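Local coordinates for hydrazine synthase subunit alpha (Candidatus Kuenenia stuttgartiensis, PDB 5C2V), which catalyses the condensation of hydroxylamine with ammonia to hydrazine, the second half-reaction of the hydrazine synthase complex, and carries two c-type hemes, at residues 245-250 against 542-546; 463-467 against 521-526; 224-230 against 241-246. The contacts are given in a common frame with arbitrary orientation. Residues are numbered along the deposited sequence.

Contact 1 of 3, residues 245-250 against 542-546; sequences QANGSR and ALTWA. With HEC (heme c), chain B.
Two segments meet here beside the pentacoordinated heme c of the middle domain, whose iron has Y564 as axial ligand. Q245 ends strand 239-245; the chain then leaves the strand and makes a type II' beta turn from N247 to R250. G248 takes phi/psi 53/-133 in the turn, and R250 N donates to N247 O at 3.2 Å. Residues 542-546 run extended, in the loop after strand 538-541. The closest CA pair is N247 to T544, 5.8 Å apart.

Q245 has chi1 and chi2 both m, so its side chain folds over and its end reaches T544. T544 OG1 (chi1 t) donates to Q245 OE1 at 2.7 Å. N247 is t and points at the other segment. N247 ND2 lies over one face of the W545 ring and 3.8 Å from L543 CD2. N247 OD1 is 3.1 Å from W545 CZ2 and is bonded to R503. W545 is m with chi2 110°, and its NE1 bonds to E178. L543 (m, t) packs against the arm of R250, with R250 CG 3.9 Å from L543 CB and R250 CD 3.3 Å from L543 O.

R250 is t, t, and then turns at chi3 (107°). R250 NE donates weakly to Q245 O at 3.3 Å. R250 NH1 lies 2.5 Å from heme propionate oxygen O2D, near the guanidinium plane. A542 CB is 3.5 Å from heme C1D, and T544 OG1 is 3.5 Å from heme CAA.

The contact joins a propeller loop to the middle domain. Its chemistry is consistent with R250, from the propeller side, offsetting a propionate charge, while 542-544 line the porphyrin.

Contact 2 of 3, residues 463-467 against 521-526; sequences RIIQG and QLSDVP
The side chain of Q466, extended t, t, lies against L522, V525 and P526. Q466 CG is 3.3 Å from P526 O, Q466 NE2 3.6 Å from V525 CB and Q466 OE1 3.5 Å from L522 CD1. Q466 OE1 is bonded to Q641 outside the contact. L522 is m, t and V525 is m; both point toward the strand.

Residues 463-467 are regular strand. In 521-526 the strand ends at L522, and the chain turns through D524, which has a positive phi (60/26). The two backbones come together along the segment: CA of I464 is 9.0 Å from CA of Q521, but CA of G467 is 5.8 Å from CA of P526. There P526 O takes a weak hydrogen bond from G467 N, at 3.3 Å and 138°. P526 O also receives a CA-H...O contact from Q466 CA at 3.5 Å. At the wider end, I464 (m, t) puts CG2 3.3 Å from Q521 OE1, which is bonded to W431.

Both segments lie in the middle-domain family, and the contact joins two sheets. The chain leaves one at L522, where strand 517-522 pairs with 428-433. It joins the other at P526, where the weak bond starts the antiparallel pairing of 527-532 with 461-467, whose other neighbour is 503-510.

Contact 3 of 3, residues 224-230 against 241-246; sequences NLSSNFD and FSSVQA
This is an antiparallel beta hairpin of a propeller blade, formed by strands 228-233 and 239-245. They are the first two strands of a four-stranded sheet. The short segments 228-230 and 241-245 run at 150° and approach to 4.9 Å.

N228 and S243 form a non-hydrogen-bonded pair, with CA atoms 4.7 Å apart. F229 and S242 form a hydrogen-bonded pair. F229 N donates to S242 O and S242 N donates to F229 O, each at 3.0 Å. V244 N then donates to S227 O at 3.2 Å. A CA-H...O contact runs from N228 CA to S242 O at 3.4 Å. Another runs from F241 CA to D230 O at 3.4 Å.

Before the strand begins, N224 (t) bonds to the partner strand through its side chain. N224 OD1 accepts from S226 N at 2.9 Å, an Asx turn. N224 ND2 donates to V244 O at 3.2 Å and to N228 OD1 at 3.3 Å. N228 OD1 (chi1 m) also accepts from S243 OG at 2.8 Å. S243 OG in turn receives a weak bond from Q245 NE2 at 2.7 Å. The network thus links N224, N228, S243 and Q245 on one face.

Other polar groups are satisfied outside. D230 OD2 accepts from Q288 N, S242 OG bonds to R286 O, and Q245 OE1 bonds to T544.

F229 and S242 share the other face. F229 is p, with CE1 3.9 Å from V244 CG2. S242 CB makes a CH-pi contact over the F229 ring, 3.8 Å from its centroid and 22° off the ring normal.

How the contacts relate
All three contacts are buried. Contact 3 lies nearest the centre of the chain, contact 2 farthest from it. Contact 3 is built within the propeller, contact 2 within the middle-domain family, and contact 1 joins the two. Contacts 1 and 3 share Q245 and A246, where the blade strand runs out into the loop beside the heme. W545 is the common neighbour: W545 CH2 is 3.5 Å from G467 CA, and W545 CD1 is 3.3 Å from N224 OD1. L225 CD1 also reaches G467 CA, at 3.8 Å. The chemistry follows place: backbone pairing with a side-chain network in contact 3, one weak backbone bond in contact 2, and side-chain and heme contacts in contact 1.

Contact 1 of 3, residues 245-250 against 542-546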
loop_
_atom_site.group_PDB
_atom_site.type_symbol
_atom_site.label_atom_id
_atom_site.label_comp_id
_atom_site.label_asym_id
_atom_site.label_seq_id
_atom_site.Cartn_x
_atom_site.Cartn_y
_atom_site.Cartn_z
ATOM N N GLN D 245 -12.533 -11.506 -3.404
ATOM C CA GLN D 245 -12.131 -11.114 -4.743
ATOM C C GLN D 245 -10.620 -11.256 -4.841
ATOM O O GLN D 245 -9.856 -10.396 -4.385
ATOM C CB GLN D 245 -12.576 -9.679 -5.037
ATOM C CG GLN D 245 -14.064 -9.436 -4.805
ATOM C CD GLN D 245 -14.937 -10.083 -5.863
ATOM O OE1 GLN D 245 -14.613 -10.061 -7.050
ATOM N NE2 GLN D 245 -16.048 -10.672 -5.435
ATOM N N ALA D 246 -10.211 -12.378 -5.428
ATOM C CA ALA D 246 -8.811 -12.723 -5.638
ATOM C C ALA D 246 -8.325 -12.616 -7.084
ATOM O O ALA D 246 -7.161 -12.918 -7.349
ATOM C CB ALA D 246 -8.550 -14.128 -5.112
ATOM N N ASN D 247 -9.194 -12.212 -8.011
ATOM C CA ASN D 247 -8.944 -12.455 -9.437
ATOM C C ASN D 247 -7.594 -11.930 -9.911
ATOM O O ASN D 247 -7.311 -10.740 -9.824
ATOM C CB ASN D 247 -10.059 -11.831 -10.287
ATOM C CG ASN D 247 -9.900 -12.120 -11.776
ATOM O OD1 ASN D 247 -9.147 -13.010 -12.175
ATOM N ND2 ASN D 247 -10.614 -11.365 -12.603
ATOM N N GLY D 248 -6.784 -12.836 -10.451
ATOM C CA GLY D 248 -5.442 -12.515 -10.895
ATOM C C GLY D 248 -4.557 -11.826 -9.871
ATOM O O GLY D 248 -4.480 -12.229 -8.710
ATOM N N SER D 249 -3.897 -10.764 -10.322
ATOM C CA SER D 249 -2.920 -10.021 -9.531
ATOM C C SER D 249 -3.578 -8.894 -8.739
ATOM O O SER D 249 -2.896 -8.039 -8.175
ATOM C CB SER D 249 -1.819 -9.460 -10.436
ATOM O OG SER D 249 -2.348 -8.543 -11.376
ATOM N N ARG D 250 -4.908 -8.891 -8.736
ATOM C CA ARG D 250 -5.710 -7.848 -8.100
ATOM C C ARG D 250 -5.304 -7.527 -6.664
ATOM O O ARG D 250 -4.983 -8.422 -5.881
ATOM C CB ARG D 250 -7.184 -8.257 -8.105
ATOM C CG ARG D 250 -8.144 -7.132 -7.799
ATOM C CD ARG D 250 -9.541 -7.651 -7.511
ATOM N NE ARG D 250 -9.870 -7.550 -6.092
ATOM C CZ ARG D 250 -10.257 -6.426 -5.497
ATOM N NH1 ARG D 250 -10.364 -5.306 -6.200
ATOM N NH2 ARG D 250 -10.537 -6.419 -4.202
ATOM N N ALA D 542 -11.427 -5.054 -15.780
ATOM C CA ALA D 542 -12.269 -5.148 -14.600
ATOM C C ALA D 542 -11.927 -6.443 -13.893
ATOM O O ALA D 542 -12.239 -7.529 -14.382
ATOM C CB ALA D 542 -13.740 -5.109 -14.976
ATOM N N LEU D 543 -11.293 -6.329 -12.730
ATOM C CA LEU D 543 -10.827 -7.514 -12.032
ATOM C C LEU D 543 -11.792 -7.847 -10.913
ATOM O O LEU D 543 -11.812 -7.200 -9.864
ATOM C CB LEU D 543 -9.412 -7.300 -11.493
ATOM C CG LEU D 543 -8.322 -7.183 -12.561
ATOM C CD1 LEU D 543 -6.989 -6.809 -11.933
ATOM C CD2 LEU D 543 -8.197 -8.477 -13.355
ATOM N N THR D 544 -12.567 -8.895 -11.160
ATOM C CA THR D 544 -13.680 -9.307 -10.321
ATOM C C THR D 544 -14.360 -10.454 -11.046
ATOM O O THR D 544 -13.975 -10.796 -12.165
ATOM C CB THR D 544 -14.690 -8.172 -10.069
ATOM O OG1 THR D 544 -15.602 -8.558 -9.034
ATOM C CG2 THR D 544 -15.463 -7.853 -11.341
ATOM N N TRP D 545 -15.368 -11.049 -10.422
ATOM C CA TRP D 545 -16.129 -12.085 -11.102
ATOM C C TRP D 545 -17.611 -11.741 -11.155
ATOM O O TRP D 545 -18.290 -11.658 -10.131
ATOM C CB TRP D 545 -15.902 -13.437 -10.428
ATOM C CG TRP D 545 -14.479 -13.884 -10.550
ATOM C CD1 TRP D 545 -13.556 -13.973 -9.549
ATOM C CD2 TRP D 545 -13.804 -14.267 -11.753
ATOM N NE1 TRP D 545 -12.353 -14.407 -10.052
ATOM C CE2 TRP D 545 -12.478 -14.592 -11.404
ATOM C CE3 TRP D 545 -14.194 -14.374 -13.092
ATOM C CZ2 TRP D 545 -11.542 -15.018 -12.343
ATOM C CZ3 TRP D 545 -13.263 -14.796 -14.023
ATOM C CH2 TRP D 545 -11.952 -15.112 -13.644
ATOM N N ALA D 546 -18.097 -11.535 -12.374
ATOM C CA ALA D 546 -19.485 -11.175 -12.616
ATOM C C ALA D 546 -20.239 -12.377 -13.162
ATOM O O ALA D 546 -19.654 -13.240 -13.813
ATOM C CB ALA D 546 -19.575 -10.000 -13.580
HETATM FE FE HEC B . -16.941 -3.120 -12.916
HETATM C CHA HEC B . -15.077 -3.788 -10.087
HETATM C CHB HEC B . -19.624 -4.720 -11.504
HETATM C CHC HEC B . -18.693 -2.820 -15.876
HETATM C CHD HEC B . -14.200 -1.717 -14.424
HETATM N NA HEC B . -17.285 -4.070 -11.131
HETATM C C1A HEC B . -16.376 -4.240 -10.106
HETATM C C2A HEC B . -17.026 -4.979 -9.046
HETATM C C3A HEC B . -18.278 -5.241 -9.432
HETATM C C4A HEC B . -18.469 -4.673 -10.753
HETATM C CMA HEC B . -19.342 -6.009 -8.619
HETATM C CAA HEC B . -16.368 -5.391 -7.710
HETATM C CBA HEC B . -16.762 -4.411 -6.609
HETATM C CGA HEC B . -16.154 -3.053 -6.856
HETATM O O1A HEC B . -16.897 -2.040 -6.789
HETATM O O2A HEC B . -14.928 -2.979 -7.122
HETATM N NB HEC B . -18.781 -3.792 -13.623
HETATM C C1B HEC B . -19.792 -4.181 -12.762
HETATM C C2B HEC B . -21.058 -3.913 -13.414
HETATM C C3B HEC B . -20.809 -3.396 -14.619
HETATM C C4B HEC B . -19.369 -3.305 -14.777
HETATM C CMB HEC B . -22.456 -4.190 -12.822
HETATM C CAB HEC B . -21.884 -2.964 -15.643
HETATM C CBB HEC B . -21.817 -3.876 -16.888
HETATM N NC HEC B . -16.542 -2.351 -14.791
HETATM C C1C HEC B . -17.372 -2.426 -15.893
HETATM C C2C HEC B . -16.645 -1.915 -17.038
HETATM C C3C HEC B . -15.380 -1.716 -16.659
HETATM C C4C HEC B . -15.304 -1.918 -15.224
HETATM C CMC HEC B . -17.145 -1.945 -18.499
HETATM C CAC HEC B . -14.236 -1.227 -17.575
HETATM C CBC HEC B . -13.174 -2.340 -17.711
HETATM N ND HEC B . -14.947 -2.811 -12.348
HETATM C C1D HEC B . -14.000 -2.178 -13.146
HETATM C C2D HEC B . -12.755 -2.078 -12.419
HETATM C C3D HEC B . -13.034 -2.724 -11.057
HETATM C C4D HEC B . -14.412 -3.152 -11.109
HETATM C CMD HEC B . -11.437 -1.446 -12.916
HETATM C CAD HEC B . -12.057 -2.900 -9.876
HETATM C CBD HEC B . -10.954 -3.864 -10.295
HETATM C CGD HEC B . -9.971 -4.025 -9.169
HETATM O O1D HEC B . -8.896 -4.627 -9.410
HETATM O O2D HEC B . -10.257 -3.546 -8.040
#

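Contact 2 of 3, residues 463-467 against 521-526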
loop_
_atom_site.group_PDB
_atom_site.type_symbol
_atom_site.label_atom_id
_atom_site.label_comp_id
_atom_site.label_asym_id
_atom_site.label_seq_id
_atom_site.Cartn_x
_atom_site.Cartn_y
_atom_site.Cartn_z
ATOM N N ARG D 463 -13.370 -6.958 -24.757
ATOM C CA ARG D 463 -13.091 -8.384 -24.670
ATOM C C ARG D 463 -13.768 -8.977 -23.442
ATOM O O ARG D 463 -13.643 -8.452 -22.335
ATOM C CB ARG D 463 -11.583 -8.649 -24.618
ATOM C CG ARG D 463 -11.232 -10.122 -24.452
ATOM C CD ARG D 463 -9.734 -10.351 -24.325
ATOM N NE ARG D 463 -9.006 -9.978 -25.534
ATOM C CZ ARG D 463 -8.214 -8.915 -25.630
ATOM N NH1 ARG D 463 -8.041 -8.119 -24.584
ATOM N NH2 ARG D 463 -7.590 -8.652 -26.772
ATOM N N ILE D 464 -14.488 -10.072 -23.649
ATOM C CA ILE D 464 -15.191 -10.756 -22.576
ATOM C C ILE D 464 -14.558 -12.117 -22.323
ATOM O O ILE D 464 -14.464 -12.957 -23.232
ATOM C CB ILE D 464 -16.686 -10.932 -22.890
ATOM C CG1 ILE D 464 -17.265 -9.636 -23.461
ATOM C CG2 ILE D 464 -17.440 -11.360 -21.641
ATOM C CD1 ILE D 464 -18.722 -9.740 -23.851
ATOM N N ILE D 465 -14.143 -12.313 -21.074
ATOM C CA ILE D 465 -13.333 -13.451 -20.653
ATOM C C ILE D 465 -14.054 -14.296 -19.604
ATOM O O ILE D 465 -14.624 -13.755 -18.659
ATOM C CB ILE D 465 -11.986 -12.967 -20.066
ATOM C CG1 ILE D 465 -11.168 -12.234 -21.131
ATOM C CG2 ILE D 465 -11.195 -14.125 -19.475
ATOM C CD1 ILE D 465 -9.910 -11.587 -20.593
ATOM N N GLN D 466 -14.025 -15.616 -19.766
ATOM C CA GLN D 466 -14.617 -16.517 -18.779
ATOM C C GLN D 466 -13.557 -17.249 -17.963
ATOM O O GLN D 466 -12.694 -17.930 -18.516
ATOM C CB GLN D 466 -15.532 -17.539 -19.454
ATOM C CG GLN D 466 -16.156 -18.533 -18.486
ATOM C CD GLN D 466 -16.995 -19.584 -19.185
ATOM O OE1 GLN D 466 -17.315 -19.455 -20.366
ATOM N NE2 GLN D 466 -17.356 -20.633 -18.455
ATOM N N GLY D 467 -13.627 -17.100 -16.645
ATOM C CA GLY D 467 -12.726 -17.801 -15.750
ATOM C C GLY D 467 -12.998 -19.290 -15.669
ATOM O O GLY D 467 -14.129 -19.712 -15.424
ATOM N N GLN D 521 -24.665 -12.982 -23.921
ATOM C CA GLN D 521 -23.590 -13.924 -23.642
ATOM C C GLN D 521 -24.038 -15.042 -22.711
ATOM O O GLN D 521 -25.198 -15.099 -22.308
ATOM C CB GLN D 521 -22.401 -13.194 -23.023
ATOM C CG GLN D 521 -22.716 -12.597 -21.666
ATOM C CD GLN D 521 -21.480 -12.120 -20.942
ATOM O OE1 GLN D 521 -20.692 -11.341 -21.478
ATOM N NE2 GLN D 521 -21.296 -12.595 -19.718
ATOM N N LEU D 522 -23.099 -15.914 -22.360
ATOM C CA LEU D 522 -23.363 -17.034 -21.463
ATOM C C LEU D 522 -23.829 -16.564 -20.089
ATOM O O LEU D 522 -23.486 -15.468 -19.645
ATOM C CB LEU D 522 -22.111 -17.902 -21.312
ATOM C CG LEU D 522 -21.594 -18.651 -22.538
ATOM C CD1 LEU D 522 -20.128 -19.006 -22.359
ATOM C CD2 LEU D 522 -22.417 -19.905 -22.772
ATOM N N SER D 523 -24.615 -17.402 -19.422
ATOM C CA SER D 523 -25.101 -17.092 -18.084
ATOM C C SER D 523 -24.753 -18.227 -17.127
ATOM O O SER D 523 -24.397 -19.323 -17.563
ATOM C CB SER D 523 -26.611 -16.845 -18.099
ATOM O OG SER D 523 -27.322 -18.029 -18.410
ATOM N N ASP D 524 -24.843 -17.947 -15.829
ATOM C CA ASP D 524 -24.462 -18.892 -14.778
ATOM C C ASP D 524 -22.990 -19.292 -14.872
ATOM O O ASP D 524 -22.604 -20.373 -14.427
ATOM C CB ASP D 524 -25.347 -20.142 -14.819
ATOM C CG ASP D 524 -26.768 -19.870 -14.364
ATOM O OD1 ASP D 524 -26.966 -18.957 -13.535
ATOM O OD2 ASP D 524 -27.687 -20.576 -14.829
ATOM N N VAL D 525 -22.175 -18.419 -15.455
ATOM C CA VAL D 525 -20.735 -18.644 -15.538
ATOM C C VAL D 525 -19.979 -17.375 -15.148
ATOM O O VAL D 525 -20.424 -16.265 -15.446
ATOM C CB VAL D 525 -20.303 -19.090 -16.955
ATOM C CG1 VAL D 525 -20.905 -20.447 -17.297
ATOM C CG2 VAL D 525 -20.696 -18.052 -17.993
ATOM N N PRO D 526 -18.837 -17.531 -14.459
ATOM C CA PRO D 526 -18.039 -16.370 -14.048
ATOM C C PRO D 526 -17.347 -15.693 -15.231
ATOM O O PRO D 526 -16.810 -16.380 -16.100
ATOM C CB PRO D 526 -17.014 -16.976 -13.086
ATOM C CG PRO D 526 -16.873 -18.390 -13.539
ATOM C CD PRO D 526 -18.240 -18.801 -14.007
#

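Contact 3 of 3, residues 224-230 against 241-246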
loop_
_atom_site.group_PDB
_atom_site.type_symbol
_atom_site.label_atom_id
_atom_site.label_comp_id
_atom_site.label_asym_id
_atom_site.label_seq_id
_atom_site.Cartn_x
_atom_site.Cartn_y
_atom_site.Cartn_z
ATOM N N ASN D 224 -19.007 -16.913 -8.247
ATOM C CA ASN D 224 -17.627 -16.510 -7.935
ATOM C C ASN D 224 -16.642 -17.683 -7.867
ATOM O O ASN D 224 -16.940 -18.726 -7.284
ATOM C CB ASN D 224 -17.596 -15.752 -6.602
ATOM C CG ASN D 224 -16.260 -15.069 -6.334
ATOM O OD1 ASN D 224 -15.289 -15.251 -7.068
ATOM N ND2 ASN D 224 -16.207 -14.286 -5.260
ATOM N N LEU D 225 -15.469 -17.496 -8.471
ATOM C CA LEU D 225 -14.435 -18.529 -8.510
ATOM C C LEU D 225 -13.730 -18.691 -7.166
ATOM O O LEU D 225 -13.030 -19.679 -6.938
ATOM C CB LEU D 225 -13.408 -18.222 -9.602
ATOM C CG LEU D 225 -13.799 -18.658 -11.015
ATOM C CD1 LEU D 225 -12.705 -18.320 -12.015
ATOM C CD2 LEU D 225 -14.103 -20.145 -11.040
ATOM N N SER D 226 -13.911 -17.717 -6.283
ATOM C CA SER D 226 -13.455 -17.851 -4.906
ATOM C C SER D 226 -14.669 -17.917 -3.990
ATOM O O SER D 226 -15.807 -17.827 -4.450
ATOM C CB SER D 226 -12.533 -16.697 -4.511
ATOM O OG SER D 226 -11.245 -16.860 -5.082
ATOM N N SER D 227 -14.425 -18.064 -2.695
ATOM C CA SER D 227 -15.493 -18.384 -1.754
ATOM C C SER D 227 -16.418 -17.215 -1.422
ATOM O O SER D 227 -15.967 -16.141 -1.024
ATOM C CB SER D 227 -14.892 -18.934 -0.461
ATOM O OG SER D 227 -14.231 -20.167 -0.689
ATOM N N ASN D 228 -17.715 -17.444 -1.597
ATOM C CA ASN D 228 -18.747 -16.566 -1.053
ATOM C C ASN D 228 -19.364 -17.237 0.165
ATOM O O ASN D 228 -19.731 -18.411 0.107
ATOM C CB ASN D 228 -19.822 -16.257 -2.096
ATOM C CG ASN D 228 -19.352 -15.274 -3.146
ATOM O OD1 ASN D 228 -18.465 -14.460 -2.897
ATOM N ND2 ASN D 228 -19.954 -15.338 -4.328
ATOM N N PHE D 229 -19.473 -16.508 1.270
ATOM C CA PHE D 229 -19.888 -17.136 2.519
ATOM C C PHE D 229 -20.575 -16.195 3.502
ATOM O O PHE D 229 -20.691 -14.994 3.258
ATOM C CB PHE D 229 -18.674 -17.775 3.195
ATOM C CG PHE D 229 -17.559 -16.806 3.488
ATOM C CD1 PHE D 229 -16.614 -16.501 2.520
ATOM C CD2 PHE D 229 -17.448 -16.214 4.735
ATOM C CE1 PHE D 229 -15.587 -15.616 2.788
ATOM C CE2 PHE D 229 -16.422 -15.326 5.009
ATOM C CZ PHE D 229 -15.490 -15.029 4.033
ATOM N N ASP D 230 -21.003 -16.769 4.623
ATOM C CA ASP D 230 -21.701 -16.054 5.692
ATOM C C ASP D 230 -22.849 -15.167 5.203
ATOM O O ASP D 230 -22.792 -13.945 5.340
ATOM C CB ASP D 230 -20.703 -15.209 6.487
ATOM C CG ASP D 230 -19.723 -16.058 7.275
ATOM O OD1 ASP D 230 -19.669 -17.283 7.034
ATOM O OD2 ASP D 230 -19.004 -15.503 8.130
ATOM N N PHE D 241 -23.476 -10.698 2.551
ATOM C CA PHE D 241 -22.457 -11.729 2.725
ATOM C C PHE D 241 -21.037 -11.250 2.430
ATOM O O PHE D 241 -20.814 -10.097 2.055
ATOM C CB PHE D 241 -22.782 -12.940 1.843
ATOM C CG PHE D 241 -22.781 -12.642 0.368
ATOM C CD1 PHE D 241 -23.879 -12.052 -0.235
ATOM C CD2 PHE D 241 -21.688 -12.970 -0.419
ATOM C CE1 PHE D 241 -23.883 -11.782 -1.591
ATOM C CE2 PHE D 241 -21.687 -12.704 -1.776
ATOM C CZ PHE D 241 -22.786 -12.109 -2.362
ATOM N N SER D 242 -20.085 -12.161 2.606
ATOM C CA SER D 242 -18.677 -11.880 2.358
ATOM C C SER D 242 -18.228 -12.518 1.051
ATOM O O SER D 242 -18.590 -13.654 0.745
ATOM C CB SER D 242 -17.812 -12.387 3.514
ATOM O OG SER D 242 -18.196 -11.798 4.743
ATOM N N SER D 243 -17.435 -11.780 0.283
ATOM C CA SER D 243 -16.964 -12.253 -1.008
ATOM C C SER D 243 -15.454 -12.109 -1.123
ATOM O O SER D 243 -14.894 -11.059 -0.809
ATOM C CB SER D 243 -17.650 -11.487 -2.141
ATOM O OG SER D 243 -17.278 -12.004 -3.407
ATOM N N VAL D 244 -14.793 -13.166 -1.576
ATOM C CA VAL D 244 -13.356 -13.109 -1.774
ATOM C C VAL D 244 -13.061 -12.710 -3.209
ATOM O O VAL D 244 -13.306 -13.485 -4.135
ATOM C CB VAL D 244 -12.684 -14.463 -1.467
ATOM C CG1 VAL D 244 -11.194 -14.401 -1.771
ATOM C CG2 VAL D 244 -12.925 -14.862 -0.021
ATOM N N GLN D 245 -12.533 -11.506 -3.404
ATOM C CA GLN D 245 -12.131 -11.114 -4.743
ATOM C C GLN D 245 -10.620 -11.256 -4.841
ATOM O O GLN D 245 -9.856 -10.396 -4.385
ATOM C CB GLN D 245 -12.576 -9.679 -5.037
ATOM C CG GLN D 245 -14.064 -9.436 -4.805
ATOM C CD GLN D 245 -14.937 -10.083 -5.863
ATOM O OE1 GLN D 245 -14.613 -10.061 -7.050
ATOM N NE2 GLN D 245 -16.048 -10.672 -5.435
ATOM N N ALA D 246 -10.211 -12.378 -5.428
ATOM C CA ALA D 246 -8.811 -12.723 -5.638
ATOM C C ALA D 246 -8.325 -12.616 -7.084
ATOM O O ALA D 246 -7.161 -12.918 -7.349
ATOM C CB ALA D 246 -8.550 -14.128 -5.112
#